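Local coordinates for UDP-galactopyranose mutase (Deinococcus radiodurans, PDB 3HE3), which probably interconverts UDP-galactopyranose and UDP-galactofuranose with the help of bound FAD, and binds UDP and UDP-galactose, at residues Ser42-Arg47 with Ala382-Leu387; Lys182-Asp187 with Pro333-Pro338; Thr304-Phe309 with Thr320-Glu325. All coordinates share one frame; numbering follows the deposited sequence.

Contact 1. Residues Ser42-Arg47 with Ala382-Leu387; sequences SVLAER and ATFRRL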
loop_
_atom_site.group_PDB
_atom_site.type_symbol
_atom_site.label_atom_id
_atom_site.label_comp_id
_atom_site.label_asym_id
_atom_site.label_seq_id
_atom_site.Cartn_x
_atom_site.Cartn_y
_atom_site.Cartn_z
ATOM N N SER E 42 -2.879 16.252 -3.493
ATOM C CA SER E 42 -1.539 15.847 -3.061
ATOM C C SER E 42 -0.427 16.799 -3.515
ATOM O O SER E 42 0.562 16.992 -2.804
ATOM C CB SER E 42 -1.231 14.418 -3.518
ATOM O OG SER E 42 -2.005 13.471 -2.800
ATOM N N VAL E 43 -0.579 17.380 -4.701
ATOM C CA VAL E 43 0.395 18.347 -5.189
ATOM C C VAL E 43 0.427 19.563 -4.263
ATOM O O VAL E 43 1.493 20.006 -3.841
ATOM C CB VAL E 43 0.086 18.801 -6.627
ATOM C CG1 VAL E 43 0.943 20.001 -7.004
ATOM C CG2 VAL E 43 0.307 17.656 -7.604
ATOM N N LEU E 44 -0.750 20.092 -3.943
ATOM C CA LEU E 44 -0.850 21.222 -3.026
ATOM C C LEU E 44 -0.332 20.861 -1.638
ATOM O O LEU E 44 0.400 21.632 -1.026
ATOM C CB LEU E 44 -2.290 21.734 -2.950
ATOM C CG LEU E 44 -2.665 22.748 -4.032
ATOM C CD1 LEU E 44 -4.163 22.762 -4.278
ATOM C CD2 LEU E 44 -2.162 24.131 -3.654
ATOM N N ALA E 45 -0.708 19.687 -1.143
ATOM C CA ALA E 45 -0.239 19.242 0.164
ATOM C C ALA E 45 1.289 19.276 0.254
ATOM O O ALA E 45 1.844 19.634 1.291
ATOM C CB ALA E 45 -0.766 17.853 0.476
ATOM N N GLU E 46 1.962 18.905 -0.834
ATOM C CA GLU E 46 3.425 18.900 -0.867
ATOM C C GLU E 46 3.998 20.311 -0.975
ATOM O O GLU E 46 5.020 20.627 -0.360
ATOM C CB GLU E 46 3.948 18.031 -2.018
ATOM C CG GLU E 46 5.471 17.881 -2.042
ATOM C CD GLU E 46 6.174 19.006 -2.795
ATOM O OE1 GLU E 46 5.598 19.510 -3.782
ATOM O OE2 GLU E 46 7.305 19.383 -2.408
ATOM N N ARG E 47 3.339 21.152 -1.764
ATOM C CA ARG E 47 3.782 22.527 -1.960
ATOM C C ARG E 47 3.604 23.358 -0.688
ATOM O O ARG E 47 4.519 24.057 -0.263
ATOM C CB ARG E 47 3.026 23.174 -3.123
ATOM C CG ARG E 47 3.328 22.568 -4.490
ATOM C CD ARG E 47 4.696 22.986 -5.002
ATOM N NE ARG E 47 5.774 22.430 -4.189
ATOM C CZ ARG E 47 7.018 22.898 -4.173
ATOM N NH1 ARG E 47 7.931 22.324 -3.399
ATOM N NH2 ARG E 47 7.348 23.939 -4.926
ATOM N N ALA E 382 -0.411 26.128 -10.262
ATOM C CA ALA E 382 -0.851 27.504 -10.464
ATOM C C ALA E 382 -1.603 28.008 -9.236
ATOM O O ALA E 382 -1.349 29.111 -8.750
ATOM C CB ALA E 382 -1.726 27.614 -11.705
ATOM N N THR E 383 -2.530 27.190 -8.743
ATOM C CA THR E 383 -3.315 27.528 -7.561
ATOM C C THR E 383 -2.424 27.763 -6.342
ATOM O O THR E 383 -2.707 28.627 -5.512
ATOM C CB THR E 383 -4.344 26.427 -7.232
ATOM O OG1 THR E 383 -5.247 26.272 -8.333
ATOM C CG2 THR E 383 -5.133 26.786 -5.977
ATOM N N PHE E 384 -1.348 26.990 -6.235
ATOM C CA PHE E 384 -0.407 27.162 -5.136
ATOM C C PHE E 384 0.214 28.552 -5.166
ATOM O O PHE E 384 0.308 29.220 -4.140
ATOM C CB PHE E 384 0.694 26.101 -5.185
ATOM C CG PHE E 384 1.823 26.361 -4.230
ATOM C CD1 PHE E 384 1.604 26.366 -2.861
ATOM C CD2 PHE E 384 3.102 26.605 -4.700
ATOM C CE1 PHE E 384 2.644 26.611 -1.974
ATOM C CE2 PHE E 384 4.146 26.847 -3.821
ATOM C CZ PHE E 384 3.917 26.851 -2.456
ATOM N N ARG E 385 0.637 28.984 -6.348
ATOM C CA ARG E 385 1.245 30.297 -6.497
ATOM C C ARG E 385 0.263 31.413 -6.123
ATOM O O ARG E 385 0.661 32.430 -5.550
ATOM C CB ARG E 385 1.778 30.485 -7.922
ATOM C CG ARG E 385 2.689 29.359 -8.410
ATOM C CD ARG E 385 2.949 29.486 -9.908
ATOM N NE ARG E 385 2.969 28.191 -10.590
ATOM C CZ ARG E 385 2.672 28.023 -11.876
ATOM N NH1 ARG E 385 2.328 29.066 -12.621
ATOM N NH2 ARG E 385 2.711 26.813 -12.418
ATOM N N ARG E 386 -1.016 31.220 -6.444
ATOM C CA ARG E 386 -2.055 32.183 -6.076
ATOM C C ARG E 386 -2.211 32.293 -4.564
ATOM O O ARG E 386 -2.439 33.381 -4.036
ATOM C CB ARG E 386 -3.402 31.831 -6.715
ATOM C CG ARG E 386 -3.680 32.552 -8.028
ATOM C CD ARG E 386 -5.075 32.248 -8.567
ATOM N NE ARG E 386 -5.211 30.861 -9.011
ATOM C CZ ARG E 386 -4.799 30.407 -10.193
ATOM N NH1 ARG E 386 -4.215 31.228 -11.056
ATOM N NH2 ARG E 386 -4.967 29.129 -10.509
ATOM N N LEU E 387 -2.091 31.165 -3.871
ATOM C CA LEU E 387 -2.195 31.147 -2.413
ATOM C C LEU E 387 -1.002 31.836 -1.747
ATOM O O LEU E 387 -0.807 31.727 -0.536
ATOM C CB LEU E 387 -2.346 29.709 -1.899
ATOM C CG LEU E 387 -3.770 29.165 -1.738
ATOM C CD1 LEU E 387 -4.726 29.772 -2.760
ATOM C CD2 LEU E 387 -3.788 27.644 -1.814
#
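Arg47 lays its aliphatic stem over the ring of Phe384, and this contact joins two helices of the FAD-binding, Rossmann-like part of the enzyme. Helix 39-50 follows the glycine-rich turn after strand 30-35, the usual place for the first helix of a dinucleotide-binding fold, and helix 373-386 comes from near the end of the chain. Their local axes run in roughly the same direction, 40° apart, and stay 10.0 Å from each other, so the interval is filled mainly by side chains. Phe384 sends CG anti to its backbone N (chi1 170°), which turns one face of the ring to helix 39-50. Arg47 CB sits almost over the middle of that face, 3.4 Å from the ring centroid, a CH-pi contact in which the two side chains cross at about a right angle. CG and CD of the arginine continue across the CD2 side of the ring, whose CE1 and CZ also meet Arg47 O. Bends at chi2 and chi3 along the stem carry the charged end back to Glu46, which it grips side-on: NE donates to OE1 at 3.0 Å and NH1 to OE2 at 3.2 Å. Arg100 and Tyr97 also bind this carboxylate. An arginine suits the place because its methylenes can lie on an aromatic face while its guanidinium reaches a neighbouring acid. Leu44, one turn earlier, completes the apolar seam. It and Phe384 slide past each other in opposite directions, and its CD2 methyl packs on CB of Phe384, with Val362 also against the leucine. The same methyl meets the partly exposed Leu387, just where helix 373-386 ends, CD2 of Leu44 standing 4.3 Å from CD2 of Leu387.

Contact 2. Residues Lys182-Asp187 with Pro333-Pro338; sequences KQWGLD and PYYPVP. With UDP (uridine-5'-diphosphate), chain S.
Gln183-Leu186, where helix 169-184 ends, and Tyr335-Pro338 run 31° apart end to end, and the backbones come nearest at Trp184 and Val337, whose CA atoms are 7.9 Å apart. Gly185 makes the exit with a positive phi of 87°, where a CB would jam against the preceding carbonyl O. Large side chains bridge the interval. Gln183 bends at chi2 (65°) and brings NE2 over one face of the Tyr335 ring, toward its rim, the amide standing upright on it with NE2 3.4 Å from CZ of the tyrosine. Trp184 crosses Tyr335 at about a right angle. The far rim of its indole rests against CB of the tyrosine and CD of Pro338, while Pro336 O lies at the indole edge, 3.3 Å from CZ3. Gln183, Trp184 and Tyr335 line the UDP pocket of this mutase, between helix 169-184 and strand 320-336 of the mixed sheet, with the prolines packing behind the indole. The indole's width lets Trp184 serve both sides: NE1 donates to ribose O3' at 2.8 Å and more weakly to O2', which lies in the ring plane. Tyr335 reaches the other end of the nucleotide, its OH within weak hydrogen-bonding distance of both O1B (2.9 Å) and O2B of the beta-phosphate. Tyr335 also touches the FAD and meets the ring of Tyr370. Two residues on from Trp184, Leu186 crosses Val337, CD2 of the leucine lying 4.1 Å from CG1 of the valine.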
loop_
_atom_site.group_PDB
_atom_site.type_symbol
_atom_site.label_atom_id
_atom_site.label_comp_id
_atom_site.label_asym_id
_atom_site.label_seq_id
_atom_site.Cartn_x
_atom_site.Cartn_y
_atom_site.Cartn_z
ATOM N N LYS E 182 -22.018 4.740 -26.339
ATOM C CA LYS E 182 -21.801 3.730 -25.314
ATOM C C LYS E 182 -21.117 4.340 -24.090
ATOM O O LYS E 182 -21.473 4.034 -22.952
ATOM C CB LYS E 182 -20.986 2.556 -25.873
ATOM C CG LYS E 182 -20.766 1.434 -24.871
ATOM C CD LYS E 182 -20.400 0.125 -25.552
ATOM C CE LYS E 182 -19.171 0.269 -26.439
ATOM N NZ LYS E 182 -18.777 -1.031 -27.047
ATOM N N GLN E 183 -20.148 5.217 -24.333
ATOM C CA GLN E 183 -19.356 5.808 -23.258
ATOM C C GLN E 183 -20.117 6.862 -22.451
ATOM O O GLN E 183 -20.023 6.903 -21.222
ATOM C CB GLN E 183 -18.056 6.398 -23.819
ATOM C CG GLN E 183 -17.353 7.382 -22.892
ATOM C CD GLN E 183 -16.836 6.746 -21.608
ATOM O OE1 GLN E 183 -17.148 5.595 -21.288
ATOM N NE2 GLN E 183 -16.037 7.502 -20.864
ATOM N N TRP E 184 -20.879 7.704 -23.143
ATOM C CA TRP E 184 -21.534 8.840 -22.500
ATOM C C TRP E 184 -23.026 8.636 -22.240
ATOM O O TRP E 184 -23.574 9.183 -21.286
ATOM C CB TRP E 184 -21.322 10.107 -23.331
ATOM C CG TRP E 184 -19.890 10.533 -23.407
ATOM C CD1 TRP E 184 -19.023 10.322 -24.440
ATOM C CD2 TRP E 184 -19.153 11.239 -22.401
ATOM N NE1 TRP E 184 -17.793 10.859 -24.140
ATOM C CE2 TRP E 184 -17.848 11.424 -22.898
ATOM C CE3 TRP E 184 -19.473 11.731 -21.136
ATOM C CZ2 TRP E 184 -16.864 12.084 -22.165
ATOM C CZ3 TRP E 184 -18.493 12.385 -20.412
ATOM C CH2 TRP E 184 -17.205 12.556 -20.927
ATOM N N GLY E 185 -23.677 7.847 -23.086
ATOM C CA GLY E 185 -25.114 7.681 -23.005
ATOM C C GLY E 185 -25.811 8.765 -23.803
ATOM O O GLY E 185 -27.035 8.881 -23.787
ATOM N N LEU E 186 -25.014 9.568 -24.501
ATOM C CA LEU E 186 -25.518 10.620 -25.375
ATOM C C LEU E 186 -25.000 10.406 -26.793
ATOM O O LEU E 186 -24.040 9.668 -27.005
ATOM C CB LEU E 186 -25.045 11.985 -24.875
ATOM C CG LEU E 186 -25.897 12.731 -23.846
ATOM C CD1 LEU E 186 -26.919 11.818 -23.202
ATOM C CD2 LEU E 186 -25.012 13.395 -22.790
ATOM N N ASP E 187 -25.636 11.049 -27.766
ATOM C CA ASP E 187 -25.088 11.099 -29.114
ATOM C C ASP E 187 -23.952 12.114 -29.087
ATOM O O ASP E 187 -23.927 12.985 -28.220
ATOM C CB ASP E 187 -26.159 11.532 -30.118
ATOM C CG ASP E 187 -25.758 11.261 -31.560
ATOM O OD1 ASP E 187 -25.903 10.106 -32.011
ATOM O OD2 ASP E 187 -25.310 12.205 -32.246
ATOM N N PRO E 333 -18.181 9.532 -9.339
ATOM C CA PRO E 333 -18.026 10.428 -10.490
ATOM C C PRO E 333 -16.623 10.356 -11.086
ATOM O O PRO E 333 -15.644 10.526 -10.357
ATOM C CB PRO E 333 -18.264 11.814 -9.876
ATOM C CG PRO E 333 -17.916 11.632 -8.430
ATOM C CD PRO E 333 -18.479 10.287 -8.112
ATOM N N TYR E 334 -16.530 10.112 -12.391
ATOM C CA TYR E 334 -15.237 10.079 -13.062
ATOM C C TYR E 334 -15.129 11.119 -14.172
ATOM O O TYR E 334 -14.080 11.737 -14.345
ATOM C CB TYR E 334 -14.947 8.685 -13.616
ATOM C CG TYR E 334 -14.767 7.652 -12.538
ATOM C CD1 TYR E 334 -15.596 6.541 -12.466
ATOM C CD2 TYR E 334 -13.780 7.799 -11.575
ATOM C CE1 TYR E 334 -15.436 5.596 -11.471
ATOM C CE2 TYR E 334 -13.612 6.862 -10.576
ATOM C CZ TYR E 334 -14.442 5.763 -10.529
ATOM O OH TYR E 334 -14.275 4.831 -9.534
ATOM N N TYR E 335 -16.210 11.311 -14.922
ATOM C CA TYR E 335 -16.201 12.264 -16.026
ATOM C C TYR E 335 -17.203 13.389 -15.825
ATOM O O TYR E 335 -18.380 13.136 -15.573
ATOM C CB TYR E 335 -16.532 11.567 -17.348
ATOM C CG TYR E 335 -15.528 10.537 -17.803
ATOM C CD1 TYR E 335 -15.625 9.217 -17.388
ATOM C CD2 TYR E 335 -14.496 10.877 -18.669
ATOM C CE1 TYR E 335 -14.719 8.270 -17.809
ATOM C CE2 TYR E 335 -13.585 9.936 -19.097
ATOM C CZ TYR E 335 -13.701 8.633 -18.663
ATOM O OH TYR E 335 -12.795 7.687 -19.085
ATOM N N PRO E 336 -16.746 14.642 -15.948
ATOM C CA PRO E 336 -17.732 15.710 -16.110
ATOM C C PRO E 336 -18.419 15.489 -17.453
ATOM O O PRO E 336 -17.801 14.912 -18.346
ATOM C CB PRO E 336 -16.876 16.979 -16.153
ATOM C CG PRO E 336 -15.559 16.589 -15.565
ATOM C CD PRO E 336 -15.366 15.153 -15.921
ATOM N N VAL E 337 -19.669 15.918 -17.593
ATOM C CA VAL E 337 -20.405 15.726 -18.841
ATOM C C VAL E 337 -20.523 17.034 -19.615
ATOM O O VAL E 337 -21.480 17.787 -19.432
ATOM C CB VAL E 337 -21.807 15.152 -18.583
ATOM C CG1 VAL E 337 -22.487 14.805 -19.899
ATOM C CG2 VAL E 337 -21.714 13.933 -17.674
ATOM N N PRO E 338 -19.542 17.300 -20.491
ATOM C CA PRO E 338 -19.363 18.573 -21.200
ATOM C C PRO E 338 -20.437 18.848 -22.244
ATOM O O PRO E 338 -20.320 18.423 -23.392
ATOM C CB PRO E 338 -17.998 18.406 -21.882
ATOM C CG PRO E 338 -17.331 17.264 -21.160
ATOM C CD PRO E 338 -18.460 16.353 -20.803
HETATM N N1 UDP S . -13.722 8.415 -28.848
HETATM C C2 UDP S . -14.385 7.671 -29.806
HETATM N N3 UDP S . -13.796 6.546 -30.344
HETATM C C4 UDP S . -12.539 6.155 -29.928
HETATM C C5 UDP S . -11.874 6.908 -28.964
HETATM C C6 UDP S . -12.443 8.089 -28.496
HETATM O O2 UDP S . -15.507 8.008 -30.183
HETATM O O4 UDP S . -12.015 5.147 -30.411
HETATM C "C1'" UDP S . -14.372 9.614 -28.287
HETATM C "C2'" UDP S . -15.231 9.199 -27.108
HETATM O "O2'" UDP S . -16.428 9.943 -27.107
HETATM C "C3'" UDP S . -14.387 9.563 -25.905
HETATM C "C4'" UDP S . -13.578 10.743 -26.409
HETATM O "O4'" UDP S . -13.396 10.514 -27.792
HETATM O "O3'" UDP S . -15.194 9.914 -24.808
HETATM C "C5'" UDP S . -12.240 10.894 -25.697
HETATM O "O5'" UDP S . -11.575 9.655 -25.622
HETATM P PA UDP S . -10.354 9.487 -24.589
HETATM O O1A UDP S . -9.336 10.533 -24.854
HETATM O O2A UDP S . -9.753 8.135 -24.673
HETATM O O3A UDP S . -11.024 9.781 -23.155
HETATM P PB UDP S . -10.824 8.820 -21.880
HETATM O O1B UDP S . -11.910 7.820 -21.837
HETATM O O2B UDP S . -10.832 9.640 -20.646
HETATM O O3B UDP S . -9.528 8.120 -21.995
#

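Contact 3. Residues Thr304-Phe309 with Thr320-Glu325; sequences TRVSEF and TSVVYE. With UDP (uridine-5'-diphosphate), chain S.
Arg305 and Glu325 meet as a buried ion pair at one end of two antiparallel strands, 305-308 and 320-336. The arginine grips the carboxylate side-on, the planes turned 73° apart. NE reaches OE1 at 2.9 Å from above the carboxylate plane, whereas NH2 uses the syn lone pair of OE2 at 3.1 Å. Arg305 starts with CG between its backbone N and carbonyl carbon (chi1 53°) and then runs extended, which brings its remaining nitrogen to the nucleotide: NH1 donates to UDP O3B at 3.3 Å (angle 161°). With only a methyl in place of this side chain, as in an alanine, Glu325 would probably lose its charge partner and the beta-phosphate one of its donors. Glu325 has a second partner at OE2, a water that donates to it at 2.7 Å and also bonds with Thr304 OG1. Glu325 O accepts from Thr304 N, Glu325 N donates to Arg305 O, and Ser307 and Val323 exchange N-H and C=O in both directions. At the far end Phe309 N makes a weak bond to Ser321 O. There Thr320 OG1 donates to the anti lone pair of Glu308 OE1 at 2.7 Å; the backbone N of Leu289 also binds OE1 and that of Leu290 OE2, so this buried acid is well supplied. Between these ends apolar side chains pack around the backbone ladder; Ser307 OG bonds Thr294 OG1. Val306, branched and suited to a strand, lays CG1 over one face of Tyr324, 3.5 Å from the ring centroid, and on the other side of the sheet Phe309 CZ touches Val323 CG1. A strand pair whose end presents an acid-paired arginine to a diphosphate, with FAD touching that acid, belongs to the substrate site where this mixed sheet meets nucleotide and flavin.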
loop_
_atom_site.group_PDB
_atom_site.type_symbol
_atom_site.label_atom_id
_atom_site.label_comp_id
_atom_site.label_asym_id
_atom_site.label_seq_id
_atom_site.Cartn_x
_atom_site.Cartn_y
_atom_site.Cartn_z
ATOM N N THR E 304 -16.231 -0.593 -23.262
ATOM C CA THR E 304 -15.697 0.333 -24.250
ATOM C C THR E 304 -14.325 -0.120 -24.710
ATOM O O THR E 304 -13.933 0.131 -25.847
ATOM C CB THR E 304 -15.572 1.754 -23.680
ATOM O OG1 THR E 304 -14.984 1.694 -22.375
ATOM C CG2 THR E 304 -16.937 2.409 -23.581
ATOM N N ARG E 305 -13.603 -0.800 -23.824
ATOM C CA ARG E 305 -12.217 -1.149 -24.093
ATOM C C ARG E 305 -11.636 -2.117 -23.070
ATOM O O ARG E 305 -12.144 -2.240 -21.955
ATOM C CB ARG E 305 -11.375 0.119 -24.101
ATOM C CG ARG E 305 -11.564 0.952 -22.851
ATOM C CD ARG E 305 -10.881 2.291 -22.978
ATOM N NE ARG E 305 -10.904 3.025 -21.720
ATOM C CZ ARG E 305 -10.448 4.265 -21.575
ATOM N NH1 ARG E 305 -9.936 4.909 -22.615
ATOM N NH2 ARG E 305 -10.508 4.860 -20.391
ATOM N N VAL E 306 -10.564 -2.795 -23.472
ATOM C CA VAL E 306 -9.795 -3.665 -22.595
ATOM C C VAL E 306 -8.381 -3.124 -22.522
ATOM O O VAL E 306 -7.813 -2.720 -23.537
ATOM C CB VAL E 306 -9.671 -5.089 -23.160
ATOM C CG1 VAL E 306 -9.551 -6.101 -22.026
ATOM C CG2 VAL E 306 -10.829 -5.409 -24.079
ATOM N N SER E 307 -7.804 -3.131 -21.327
ATOM C CA SER E 307 -6.429 -2.694 -21.152
ATOM C C SER E 307 -5.595 -3.797 -20.519
ATOM O O SER E 307 -6.087 -4.546 -19.672
ATOM C CB SER E 307 -6.374 -1.430 -20.294
ATOM O OG SER E 307 -6.928 -0.324 -20.982
ATOM N N GLU E 308 -4.334 -3.899 -20.934
ATOM C CA GLU E 308 -3.423 -4.883 -20.359
ATOM C C GLU E 308 -2.246 -4.183 -19.692
ATOM O O GLU E 308 -1.391 -3.601 -20.362
ATOM C CB GLU E 308 -2.936 -5.860 -21.428
ATOM C CG GLU E 308 -2.251 -7.090 -20.857
ATOM C CD GLU E 308 -1.889 -8.099 -21.923
ATOM O OE1 GLU E 308 -1.426 -9.202 -21.565
ATOM O OE2 GLU E 308 -2.067 -7.791 -23.119
ATOM N N PHE E 309 -2.203 -4.257 -18.366
ATOM C CA PHE E 309 -1.283 -3.440 -17.582
ATOM C C PHE E 309 0.207 -3.693 -17.829
ATOM O O PHE E 309 1.011 -2.765 -17.726
ATOM C CB PHE E 309 -1.626 -3.531 -16.093
ATOM C CG PHE E 309 -2.970 -2.954 -15.757
ATOM C CD1 PHE E 309 -4.047 -3.781 -15.488
ATOM C CD2 PHE E 309 -3.164 -1.582 -15.738
ATOM C CE1 PHE E 309 -5.288 -3.247 -15.192
ATOM C CE2 PHE E 309 -4.398 -1.046 -15.445
ATOM C CZ PHE E 309 -5.461 -1.879 -15.169
ATOM N N THR E 320 -0.755 -12.474 -16.772
ATOM C CA THR E 320 -1.107 -11.104 -17.120
ATOM C C THR E 320 -2.457 -10.735 -16.520
ATOM O O THR E 320 -3.254 -11.610 -16.187
ATOM C CB THR E 320 -1.139 -10.891 -18.648
ATOM O OG1 THR E 320 -1.191 -9.488 -18.936
ATOM C CG2 THR E 320 -2.349 -11.574 -19.259
ATOM N N SER E 321 -2.702 -9.437 -16.368
ATOM C CA SER E 321 -3.980 -8.951 -15.856
ATOM C C SER E 321 -4.540 -7.843 -16.737
ATOM O O SER E 321 -3.821 -6.916 -17.115
ATOM C CB SER E 321 -3.840 -8.447 -14.414
ATOM O OG SER E 321 -3.564 -9.509 -13.517
ATOM N N VAL E 322 -5.827 -7.947 -17.055
ATOM C CA VAL E 322 -6.511 -6.950 -17.871
ATOM C C VAL E 322 -7.693 -6.347 -17.116
ATOM O O VAL E 322 -8.111 -6.873 -16.083
ATOM C CB VAL E 322 -7.038 -7.575 -19.175
ATOM C CG1 VAL E 322 -5.884 -8.082 -20.033
ATOM C CG2 VAL E 322 -8.012 -8.703 -18.864
ATOM N N VAL E 323 -8.230 -5.245 -17.634
ATOM C CA VAL E 323 -9.438 -4.643 -17.072
ATOM C C VAL E 323 -10.418 -4.229 -18.164
ATOM O O VAL E 323 -10.028 -3.624 -19.160
ATOM C CB VAL E 323 -9.125 -3.410 -16.198
ATOM C CG1 VAL E 323 -8.419 -2.338 -17.015
ATOM C CG2 VAL E 323 -10.404 -2.858 -15.596
ATOM N N TYR E 324 -11.691 -4.564 -17.973
ATOM C CA TYR E 324 -12.744 -4.165 -18.900
ATOM C C TYR E 324 -13.524 -2.981 -18.334
ATOM O O TYR E 324 -13.899 -2.984 -17.162
ATOM C CB TYR E 324 -13.684 -5.340 -19.180
ATOM C CG TYR E 324 -13.045 -6.452 -19.985
ATOM C CD1 TYR E 324 -13.111 -6.456 -21.373
ATOM C CD2 TYR E 324 -12.371 -7.495 -19.359
ATOM C CE1 TYR E 324 -12.526 -7.466 -22.115
ATOM C CE2 TYR E 324 -11.781 -8.512 -20.094
ATOM C CZ TYR E 324 -11.860 -8.490 -21.472
ATOM O OH TYR E 324 -11.276 -9.495 -22.212
ATOM N N GLU E 325 -13.760 -1.967 -19.162
ATOM C CA GLU E 325 -14.466 -0.768 -18.711
ATOM C C GLU E 325 -15.913 -0.709 -19.181
ATOM O O GLU E 325 -16.186 -0.691 -20.381
ATOM C CB GLU E 325 -13.740 0.498 -19.158
ATOM C CG GLU E 325 -12.560 0.883 -18.292
ATOM C CD GLU E 325 -11.896 2.162 -18.766
ATOM O OE1 GLU E 325 -10.669 2.142 -19.013
ATOM O OE2 GLU E 325 -12.605 3.185 -18.904
HETATM N N1 UDP S . -13.722 8.415 -28.848
HETATM C C2 UDP S . -14.385 7.671 -29.806
HETATM N N3 UDP S . -13.796 6.546 -30.344
HETATM C C4 UDP S . -12.539 6.155 -29.928
HETATM C C5 UDP S . -11.874 6.908 -28.964
HETATM C C6 UDP S . -12.443 8.089 -28.496
HETATM O O2 UDP S . -15.507 8.008 -30.183
HETATM O O4 UDP S . -12.015 5.147 -30.411
HETATM C "C1'" UDP S . -14.372 9.614 -28.287
HETATM C "C2'" UDP S . -15.231 9.199 -27.108
HETATM O "O2'" UDP S . -16.428 9.943 -27.107
HETATM C "C3'" UDP S . -14.387 9.563 -25.905
HETATM C "C4'" UDP S . -13.578 10.743 -26.409
HETATM O "O4'" UDP S . -13.396 10.514 -27.792
HETATM O "O3'" UDP S . -15.194 9.914 -24.808
HETATM C "C5'" UDP S . -12.240 10.894 -25.697
HETATM O "O5'" UDP S . -11.575 9.655 -25.622
HETATM P PA UDP S . -10.354 9.487 -24.589
HETATM O O1A UDP S . -9.336 10.533 -24.854
HETATM O O2A UDP S . -9.753 8.135 -24.673
HETATM O O3A UDP S . -11.024 9.781 -23.155
HETATM P PB UDP S . -10.824 8.820 -21.880
HETATM O O1B UDP S . -11.910 7.820 -21.837
HETATM O O2B UDP S . -10.832 9.640 -20.646
HETATM O O3B UDP S . -9.528 8.120 -21.995
HETATM O O HOH W 1 -14.391 3.780 -20.892
#

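Contacts 2 and 3 are buried and share strand 320-336; they touch where Gln183 and Lys182 pack on Thr304, and both reach UDP. Contact 3 joins neighbouring strands of the mixed sheet by backbone bonds and a buried ion pair directed at the beta-phosphate. Contact 2 joins that sheet to helix 169-184 through aromatic and apolar packing, the indole N-H turned to the ribose and the tyrosine hydroxyl to the phosphate. Contact 1 lies apart, its centre about 29 Å from that of contact 2 and about 33 Å from that of contact 3, partly buried between two helices of the FAD-binding region. Its packing is apolar and CH-pi, its salt bridge staying within one helix.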